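Local structure of STIV B116 (Sulfolobus turreted icosahedral virus, 2J85) at residues K3-N8 with T44-I49. The protein probably binds DNA, as a small protein conserved among diverse viruses that infect crenarchaea. Sequence-based numbering, arbitrary orientation.
Sequences KVFLTN and TLINAI
The ring of Phe5 meets Ile46 obliquely, its CE2 3.8 Å from Ile46 CD1, with Ile46 CG2 near the same side of the ring; the two side chains run alongside each other on one face of a parallel beta pair, and Val73 also touches Phe5. The second flat group, the Asn47 carboxamide, lies on the other face beside Leu6, whose CD2 is 3.6 Å from Asn47 OD1. Strands 4-7 and 45-47 are neighbours in a mixed sheet, 45-47 forming an edge within the chain and 4-7 hydrogen-bonded to 80-86 on its far side. Four backbone hydrogen bonds alternate between the strands and define the parallel register: Val4 N to Thr44 O, Ile46 N to Val4 O, Leu6 N to Ile46 O and Ala48 N to Leu6 O. Of the four, the third is the straightest (164°); Leu6 N and Ala48 N lie in the planes of their acceptors, whereas Val4 N and Ile46 N stand above theirs. On the Leu6 face, helix 29-41 covers Leu6 through Phe32 and Leu45 through Leu36 and Leu40. Leu6 CG, anti to its backbone N (chi1 -179°), reaches Ile49 CD1 at 3.6 Å. Beyond the last direct bond, a water accepts from Asn8 N and donates to Ala48 O, continuing the link between the backbones. Asn47 also forms an Asx turn within 44-49: its OD1 accepts from Ile49 N at 3.1 Å, the donor standing 54° out of the carboxamide plane.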
loop_
_atom_site.group_PDB
_atom_site.type_symbol
_atom_site.label_atom_id
_atom_site.label_comp_id
_atom_site.label_asym_id
_atom_site.label_seq_id
_atom_site.Cartn_x
_atom_site.Cartn_y
_atom_site.Cartn_z
ATOM N N LYS A 3 14.190 -12.488 -5.931
ATOM C CA LYS A 3 13.037 -13.143 -5.339
ATOM C C LYS A 3 11.722 -12.597 -5.919
ATOM O O LYS A 3 11.662 -11.470 -6.450
ATOM C CB LYS A 3 13.059 -12.959 -3.820
ATOM C CG LYS A 3 14.470 -13.089 -3.182
ATOM C CD LYS A 3 14.429 -13.316 -1.665
ATOM C CE LYS A 3 15.668 -12.742 -0.913
ATOM N NZ LYS A 3 15.419 -11.324 -0.458
ATOM N N VAL A 4 10.678 -13.417 -5.829
ATOM C CA VAL A 4 9.329 -13.002 -6.183
ATOM C C VAL A 4 8.371 -13.278 -5.021
ATOM O O VAL A 4 7.997 -14.421 -4.750
ATOM C CB VAL A 4 8.846 -13.704 -7.445
ATOM C CG1 VAL A 4 7.478 -13.195 -7.812
ATOM C CG2 VAL A 4 9.841 -13.499 -8.582
ATOM N N PHE A 5 7.971 -12.228 -4.322
ATOM C CA PHE A 5 7.073 -12.387 -3.199
ATOM C C PHE A 5 5.611 -12.502 -3.635
ATOM O O PHE A 5 5.112 -11.682 -4.414
ATOM C CB PHE A 5 7.257 -11.215 -2.245
ATOM C CG PHE A 5 8.638 -11.139 -1.644
ATOM C CD1 PHE A 5 9.626 -10.346 -2.228
ATOM C CD2 PHE A 5 8.949 -11.860 -0.512
ATOM C CE1 PHE A 5 10.899 -10.260 -1.665
ATOM C CE2 PHE A 5 10.224 -11.775 0.063
ATOM C CZ PHE A 5 11.194 -10.991 -0.513
ATOM N N LEU A 6 4.928 -13.528 -3.137
ATOM C CA LEU A 6 3.495 -13.645 -3.296
ATOM C C LEU A 6 2.810 -13.039 -2.066
ATOM O O LEU A 6 2.993 -13.516 -0.944
ATOM C CB LEU A 6 3.106 -15.107 -3.444
ATOM C CG LEU A 6 1.608 -15.339 -3.635
ATOM C CD1 LEU A 6 1.177 -14.736 -4.999
ATOM C CD2 LEU A 6 1.272 -16.816 -3.513
ATOM N N THR A 7 2.020 -11.988 -2.285
ATOM C CA THR A 7 1.404 -11.231 -1.196
ATOM C C THR A 7 -0.056 -10.944 -1.510
ATOM O O THR A 7 -0.459 -10.887 -2.681
ATOM C CB THR A 7 2.104 -9.850 -0.957
ATOM O OG1 THR A 7 1.834 -8.983 -2.055
ATOM C CG2 THR A 7 3.581 -9.997 -0.857
ATOM N N ASN A 8 -0.826 -10.740 -0.440
ATOM C CA ASN A 8 -2.200 -10.292 -0.555
ATOM C C ASN A 8 -2.348 -8.793 -0.303
ATOM O O ASN A 8 -3.461 -8.295 -0.192
ATOM C CB ASN A 8 -3.109 -11.099 0.366
ATOM C CG ASN A 8 -2.936 -10.758 1.826
ATOM O OD1 ASN A 8 -2.202 -9.846 2.184
ATOM N ND2 ASN A 8 -3.614 -11.509 2.683
ATOM N N THR A 44 12.015 -19.303 -7.369
ATOM C CA THR A 44 12.268 -17.932 -6.933
ATOM C C THR A 44 11.099 -17.347 -6.150
ATOM O O THR A 44 11.269 -16.342 -5.462
ATOM C CB THR A 44 12.669 -16.988 -8.108
ATOM O OG1 THR A 44 11.657 -17.003 -9.125
ATOM C CG2 THR A 44 14.045 -17.385 -8.691
ATOM N N LEU A 45 9.926 -17.977 -6.212
ATOM C CA LEU A 45 8.797 -17.508 -5.439
ATOM C C LEU A 45 9.044 -17.653 -3.944
ATOM O O LEU A 45 9.418 -18.720 -3.481
ATOM C CB LEU A 45 7.510 -18.262 -5.782
ATOM C CG LEU A 45 6.254 -17.563 -5.198
ATOM C CD1 LEU A 45 5.726 -16.557 -6.204
ATOM C CD2 LEU A 45 5.148 -18.522 -4.738
ATOM N N ILE A 46 8.825 -16.576 -3.191
ATOM C CA ILE A 46 8.679 -16.668 -1.751
ATOM C C ILE A 46 7.231 -16.350 -1.464
ATOM O O ILE A 46 6.758 -15.285 -1.808
ATOM C CB ILE A 46 9.586 -15.683 -1.037
ATOM C CG1 ILE A 46 11.058 -15.993 -1.358
ATOM C CG2 ILE A 46 9.344 -15.709 0.498
ATOM C CD1 ILE A 46 12.039 -15.075 -0.594
ATOM N N ASN A 47 6.531 -17.288 -0.852
ATOM C CA ASN A 47 5.125 -17.153 -0.502
ATOM C C ASN A 47 4.999 -16.448 0.833
ATOM O O ASN A 47 5.525 -16.918 1.834
ATOM C CB ASN A 47 4.479 -18.543 -0.394
ATOM C CG ASN A 47 3.056 -18.493 0.101
ATOM O OD1 ASN A 47 2.323 -17.523 -0.148
ATOM N ND2 ASN A 47 2.642 -19.551 0.808
ATOM N N ALA A 48 4.295 -15.327 0.837
ATOM C CA ALA A 48 4.100 -14.511 2.037
ATOM C C ALA A 48 2.610 -14.294 2.319
ATOM O O ALA A 48 2.239 -13.318 2.953
ATOM C CB ALA A 48 4.811 -13.163 1.865
ATOM N N ILE A 49 1.751 -15.174 1.820
ATOM C CA ILE A 49 0.335 -15.116 2.159
ATOM C C ILE A 49 0.152 -15.921 3.425
ATOM O O ILE A 49 0.358 -17.151 3.437
ATOM C CB ILE A 49 -0.558 -15.641 1.028
ATOM C CG1 ILE A 49 -0.629 -14.583 -0.092
ATOM C CG2 ILE A 49 -1.959 -15.947 1.553
ATOM C CD1 ILE A 49 -1.180 -15.086 -1.373
HETATM O O HOH W 1 0.909 -11.247 2.095
#